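Local coordinates for probable hydrogenase maturation factor HypB (Methanocaldococcus jannaschii, PDB 2HF9), which binds GTP as a dimeric G3E-family GTPase, and probably hydrolyses it slowly to serve nickel insertion during the maturation of [NiFe] hydrogenases, at residues Lys186-Ala191 with Val200-Leu205; Asp154-Glu157 with Ile162-Thr165. One frame throughout, in Å; residues are numbered along the deposited sequence.

Contact 1: Lys186-Ala191 with Val200-Leu205; sequences KMENDA and VVLLSL. With GSP (5'-guanosine-diphosphate-monothiophosphate), chain E.
The closing helix-to-strand connection of a P-loop GTPase sheet brings Glu188 and Ala191 of the helix against Val200 and Leu202 of the strand. The axes of helix 186-191 and strand 200-202 run almost antiparallel, at 167°, and come within 8.9 Å, and the meeting is made by side chains and one water. Val200 turns its two methyls toward the helix: CG2 lies 3.7 Å from Ala191 CB, while CG1 touches the same CB and also comes 4.0 Å from Glu188 CG. Glu188 reaches this position because its CG stands anti to the backbone N (chi1 -178°) and the chain beyond stays extended, carrying the carboxylate to Leu202. There the two side chains cross at about a right angle, and Leu202 CD1 sits over the flat face of the carboxylate, 3.7 Å from Glu188 OE1. A water donates hydrogen bonds to Glu188 OE2 and to Val200 O, at 2.7 Å each. Within the chain 199-202 is an outermost strand of the parallel sheet: Val201 bonds Ile169 and Ile171 of strand 168-172 and Leu203, just past the strand, bonds Ile171, whereas the Val200 carbonyl is met by the water. If an alanine stood in place of Glu188, that water would probably lose its tie to the helix and Leu202 CD1 would be likely to lose its cover. Past the strand, the chain turns into the guanine end of the nucleotide pocket, at a position consistent with the base-recognition loop of other G proteins. Leu205 N donates to O6 of the bound nucleotide over 2.7 Å in a bent bond (N-H...O 140°), while Ser204 OG is held by Asp175 and by the amides of Lys206 and Thr207.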
loop_
_atom_site.group_PDB
_atom_site.type_symbol
_atom_site.label_atom_id
_atom_site.label_comp_id
_atom_site.label_asym_id
_atom_site.label_seq_id
_atom_site.Cartn_x
_atom_site.Cartn_y
_atom_site.Cartn_z
ATOM N N LYS A 186 4.347 -11.742 -17.105
ATOM C CA LYS A 186 4.063 -12.538 -15.910
ATOM C C LYS A 186 2.892 -11.949 -15.122
ATOM O O LYS A 186 1.969 -12.669 -14.745
ATOM C CB LYS A 186 5.297 -12.643 -15.006
ATOM C CG LYS A 186 5.047 -13.395 -13.695
ATOM C CD LYS A 186 6.147 -13.136 -12.680
ATOM C CE LYS A 186 5.852 -13.816 -11.347
ATOM N NZ LYS A 186 4.735 -13.170 -10.594
ATOM N N MET A 187 2.935 -10.639 -14.877
ATOM C CA MET A 187 1.886 -9.972 -14.101
ATOM C C MET A 187 0.527 -10.103 -14.786
ATOM O O MET A 187 -0.477 -10.373 -14.131
ATOM C CB MET A 187 2.226 -8.499 -13.875
ATOM C CG MET A 187 3.480 -8.281 -13.054
ATOM S SD MET A 187 3.908 -6.536 -12.841
ATOM C CE MET A 187 2.700 -6.016 -11.619
ATOM N N GLU A 188 0.511 -9.918 -16.104
ATOM C CA GLU A 188 -0.713 -10.028 -16.892
ATOM C C GLU A 188 -1.311 -11.436 -16.799
ATOM O O GLU A 188 -2.528 -11.590 -16.659
ATOM C CB GLU A 188 -0.444 -9.643 -18.346
ATOM C CG GLU A 188 -1.670 -9.674 -19.244
ATOM C CD GLU A 188 -1.340 -9.390 -20.695
ATOM O OE1 GLU A 188 -0.191 -9.663 -21.115
ATOM O OE2 GLU A 188 -2.237 -8.908 -21.420
ATOM N N ASN A 189 -0.447 -12.449 -16.874
ATOM C CA ASN A 189 -0.868 -13.842 -16.696
ATOM C C ASN A 189 -1.332 -14.155 -15.278
ATOM O O ASN A 189 -2.315 -14.875 -15.092
ATOM C CB ASN A 189 0.236 -14.807 -17.132
ATOM C CG ASN A 189 0.266 -14.999 -18.627
ATOM O OD1 ASN A 189 -0.776 -15.183 -19.257
ATOM N ND2 ASN A 189 1.453 -14.947 -19.208
ATOM N N ASP A 190 -0.633 -13.600 -14.286
ATOM C CA ASP A 190 -1.045 -13.709 -12.886
ATOM C C ASP A 190 -2.484 -13.227 -12.705
ATOM O O ASP A 190 -3.299 -13.915 -12.093
ATOM C CB ASP A 190 -0.123 -12.893 -11.967
ATOM C CG ASP A 190 1.264 -13.509 -11.798
ATOM O OD1 ASP A 190 2.160 -12.790 -11.305
ATOM O OD2 ASP A 190 1.471 -14.694 -12.138
ATOM N N ALA A 191 -2.780 -12.041 -13.243
ATOM C CA ALA A 191 -4.096 -11.418 -13.113
ATOM C C ALA A 191 -5.190 -12.240 -13.792
ATOM O O ALA A 191 -6.249 -12.466 -13.212
ATOM C CB ALA A 191 -4.065 -10.000 -13.676
ATOM N N VAL A 200 -8.115 -7.363 -18.023
ATOM C CA VAL A 200 -6.753 -7.048 -17.597
ATOM C C VAL A 200 -6.103 -6.127 -18.628
ATOM O O VAL A 200 -6.003 -6.471 -19.803
ATOM C CB VAL A 200 -5.897 -8.330 -17.371
ATOM C CG1 VAL A 200 -4.494 -7.963 -16.907
ATOM C CG2 VAL A 200 -6.559 -9.255 -16.351
ATOM N N VAL A 201 -5.673 -4.952 -18.178
ATOM C CA VAL A 201 -5.114 -3.936 -19.067
ATOM C C VAL A 201 -3.698 -3.551 -18.635
ATOM O O VAL A 201 -3.454 -3.247 -17.467
ATOM C CB VAL A 201 -6.035 -2.681 -19.137
ATOM C CG1 VAL A 201 -5.387 -1.543 -19.933
ATOM C CG2 VAL A 201 -7.395 -3.037 -19.730
ATOM N N LEU A 202 -2.769 -3.591 -19.588
ATOM C CA LEU A 202 -1.421 -3.075 -19.382
ATOM C C LEU A 202 -1.423 -1.595 -19.748
ATOM O O LEU A 202 -1.828 -1.213 -20.851
ATOM C CB LEU A 202 -0.395 -3.857 -20.215
ATOM C CG LEU A 202 -0.195 -5.329 -19.824
ATOM C CD1 LEU A 202 0.599 -6.074 -20.898
ATOM C CD2 LEU A 202 0.493 -5.455 -18.464
ATOM N N LEU A 203 -0.989 -0.764 -18.809
ATOM C CA LEU A 203 -1.148 0.679 -18.944
ATOM C C LEU A 203 0.108 1.462 -18.601
ATOM O O LEU A 203 0.850 1.108 -17.683
ATOM C CB LEU A 203 -2.313 1.165 -18.060
ATOM C CG LEU A 203 -2.667 2.663 -18.060
ATOM C CD1 LEU A 203 -3.196 3.115 -19.412
ATOM C CD2 LEU A 203 -3.658 3.004 -16.956
ATOM N N SER A 204 0.337 2.536 -19.351
ATOM C CA SER A 204 1.223 3.596 -18.912
ATOM C C SER A 204 0.468 4.910 -19.017
ATOM O O SER A 204 0.041 5.296 -20.107
ATOM C CB SER A 204 2.489 3.666 -19.763
ATOM O OG SER A 204 3.238 4.822 -19.417
ATOM N N LEU A 205 0.298 5.588 -17.886
ATOM C CA LEU A 205 -0.318 6.911 -17.878
ATOM C C LEU A 205 0.666 8.009 -18.281
ATOM O O LEU A 205 0.292 9.180 -18.372
ATOM C CB LEU A 205 -0.952 7.203 -16.515
ATOM C CG LEU A 205 -2.226 6.390 -16.242
ATOM C CD1 LEU A 205 -2.594 6.420 -14.771
ATOM C CD2 LEU A 205 -3.401 6.870 -17.122
HETATM P PG GSP E . -2.436 7.599 -3.592
HETATM O O3B GSP E . -1.676 7.395 -4.995
HETATM S S1G GSP E . -2.574 6.085 -2.781
HETATM O O2G GSP E . -1.564 8.571 -2.775
HETATM O O3G GSP E . -3.814 8.229 -3.853
HETATM P PB GSP E . -2.410 7.161 -6.413
HETATM O O1B GSP E . -2.628 5.711 -6.597
HETATM O O2B GSP E . -3.641 7.955 -6.576
HETATM P PA GSP E . -0.980 8.930 -8.230
HETATM O O1A GSP E . -1.983 9.164 -9.296
HETATM O O2A GSP E . -0.894 10.077 -7.290
HETATM O O3A GSP E . -1.236 7.543 -7.453
HETATM O "O5'" GSP E . 0.424 8.600 -8.927
HETATM C "C5'" GSP E . 1.569 8.291 -8.156
HETATM C "C4'" GSP E . 2.828 8.697 -8.914
HETATM O "O4'" GSP E . 3.046 7.838 -10.020
HETATM C "C3'" GSP E . 2.766 10.108 -9.475
HETATM O "O3'" GSP E . 4.055 10.651 -9.303
HETATM C "C2'" GSP E . 2.470 9.912 -10.946
HETATM O "O2'" GSP E . 3.030 10.922 -11.741
HETATM C "C1'" GSP E . 3.143 8.582 -11.224
HETATM N N9 GSP E . 2.547 7.745 -12.276
HETATM C C8 GSP E . 1.262 7.266 -12.360
HETATM N N7 GSP E . 1.177 6.491 -13.464
HETATM C C5 GSP E . 2.386 6.457 -14.071
HETATM C C6 GSP E . 2.854 5.819 -15.220
HETATM O O6 GSP E . 2.099 5.120 -15.894
HETATM N N1 GSP E . 4.178 5.973 -15.588
HETATM C C2 GSP E . 5.028 6.760 -14.827
HETATM N N2 GSP E . 6.298 6.911 -15.188
HETATM N N3 GSP E . 4.561 7.388 -13.687
HETATM C C4 GSP E . 3.259 7.233 -13.321
HETATM O O HOH W 1 -4.921 -8.685 -20.940
#

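Contact 2: Asp154-Glu157 with Ile162-Thr165; sequences DTIE and IMKT
Peptide carbonyls are the flat groups at the meeting of Ile156 with Met163, and they are touched by carbon: Met163 CG lies 3.9 Å from Ile156 O, and the methyl CE approaches the Thr155 carbonyl more loosely. The Ile162 carbonyl is used quite differently. Thr165 OG1 donates to Ile162 O in the carbonyl plane, on a lone pair, over 2.7 Å with a C=O...donor angle of 132°, and Thr165 N shares the same oxygen. The thioether does the rest of the work. Bent at chi2 (-56°), Met163 crosses Ile156 at about a right angle; its CG rests 3.9 Å from Ile156 CG2, and its CE ends 4.0 Å from Ile156 CA. Strand 142-148 of the central sheet receives both residues, Ile147 touching each and Val145 adding to the cover of Met163, while Ile156 also meets helix 184-194. Thr155 ties its hydroxyl back to Gly152 O and packs on Ile47 of the second subunit, placing this loop at the dimer interface. No hydrogen bond joins 154-157 to 162-165, so the fit rests on van der Waals contact between buried side chains and the Ile156 carbonyl, and on the bend of the Met163 chain.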
loop_
_atom_site.group_PDB
_atom_site.type_symbol
_atom_site.label_atom_id
_atom_site.label_comp_id
_atom_site.label_asym_id
_atom_site.label_seq_id
_atom_site.Cartn_x
_atom_site.Cartn_y
_atom_site.Cartn_z
ATOM N N ASP A 154 5.464 -9.600 -8.257
ATOM C CA ASP A 154 4.802 -10.609 -7.425
ATOM C C ASP A 154 3.539 -10.065 -6.760
ATOM O O ASP A 154 2.812 -10.806 -6.097
ATOM C CB ASP A 154 5.754 -11.153 -6.352
ATOM C CG ASP A 154 6.712 -12.203 -6.891
ATOM O OD1 ASP A 154 6.320 -12.979 -7.788
ATOM O OD2 ASP A 154 7.862 -12.258 -6.408
ATOM N N THR A 155 3.287 -8.774 -6.961
ATOM C CA THR A 155 2.206 -8.041 -6.298
ATOM C C THR A 155 0.810 -8.637 -6.516
ATOM O O THR A 155 -0.008 -8.675 -5.590
ATOM C CB THR A 155 2.245 -6.552 -6.714
ATOM O OG1 THR A 155 3.504 -5.997 -6.311
ATOM C CG2 THR A 155 1.123 -5.758 -6.062
ATOM N N ILE A 156 0.542 -9.115 -7.729
ATOM C CA ILE A 156 -0.754 -9.731 -8.021
ATOM C C ILE A 156 -0.903 -11.091 -7.323
ATOM O O ILE A 156 -1.914 -11.341 -6.666
ATOM C CB ILE A 156 -1.035 -9.816 -9.544
ATOM C CG1 ILE A 156 -1.101 -8.401 -10.134
ATOM C CG2 ILE A 156 -2.335 -10.576 -9.819
ATOM C CD1 ILE A 156 -0.921 -8.321 -11.631
ATOM N N GLU A 157 0.108 -11.950 -7.424
ATOM C CA GLU A 157 0.004 -13.265 -6.783
ATOM C C GLU A 157 0.125 -13.230 -5.254
ATOM O O GLU A 157 -0.317 -14.161 -4.576
ATOM C CB GLU A 157 0.903 -14.326 -7.439
ATOM C CG GLU A 157 2.388 -14.038 -7.512
ATOM C CD GLU A 157 3.164 -15.204 -8.122
ATOM O OE1 GLU A 157 2.633 -16.336 -8.147
ATOM O OE2 GLU A 157 4.306 -14.994 -8.574
ATOM N N ILE A 162 -8.026 -9.488 -3.058
ATOM C CA ILE A 162 -8.563 -8.267 -3.673
ATOM C C ILE A 162 -8.689 -8.404 -5.194
ATOM O O ILE A 162 -9.633 -7.879 -5.788
ATOM C CB ILE A 162 -7.760 -6.984 -3.284
ATOM C CG1 ILE A 162 -8.583 -5.717 -3.582
ATOM C CG2 ILE A 162 -6.385 -6.955 -3.961
ATOM C CD1 ILE A 162 -7.997 -4.428 -3.015
ATOM N N MET A 163 -7.743 -9.125 -5.803
ATOM C CA MET A 163 -7.729 -9.347 -7.251
ATOM C C MET A 163 -8.990 -10.049 -7.724
ATOM O O MET A 163 -9.520 -9.731 -8.786
ATOM C CB MET A 163 -6.488 -10.138 -7.686
ATOM C CG MET A 163 -5.173 -9.418 -7.461
ATOM S SD MET A 163 -5.065 -7.799 -8.252
ATOM C CE MET A 163 -3.736 -7.099 -7.285
ATOM N N LYS A 164 -9.477 -10.989 -6.916
ATOM C CA LYS A 164 -10.710 -11.720 -7.221
ATOM C C LYS A 164 -11.964 -10.852 -7.158
ATOM O O LYS A 164 -13.014 -11.241 -7.676
ATOM C CB LYS A 164 -10.865 -12.926 -6.293
ATOM C CG LYS A 164 -9.821 -14.008 -6.496
ATOM C CD LYS A 164 -10.136 -15.221 -5.635
ATOM C CE LYS A 164 -8.945 -16.158 -5.547
ATOM N NZ LYS A 164 -8.022 -15.758 -4.439
ATOM N N THR A 165 -11.861 -9.686 -6.522
ATOM C CA THR A 165 -13.005 -8.774 -6.404
ATOM C C THR A 165 -13.040 -7.748 -7.542
ATOM O O THR A 165 -14.002 -6.991 -7.677
ATOM C CB THR A 165 -13.045 -8.052 -5.024
ATOM O OG1 THR A 165 -12.036 -7.033 -4.971
ATOM C CG2 THR A 165 -12.825 -9.045 -3.883
#

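Along the chain, strand 142-148 leads into 154-157, and contact 2 closes a short loop of four intervening residues onto the helix 160-163 region. The chain then passes through strand 168-172 to helix 184-194, where contact 1 closes a second loop, eight residues long, onto edge strand 199-202. The closures follow in series, neither nested nor crossed. Their centres are nevertheless about 11 Å apart, and they touch: Lys186 NZ forms salt bridges to Glu157 OE2 (2.8 Å) and Asp154 OD1 (3.2 Å), probably easing the repulsion between those carboxylates, and Ile156 packs against the helix. Helix 184-194 thus joins the dimer-facing loop to the sheet's edge.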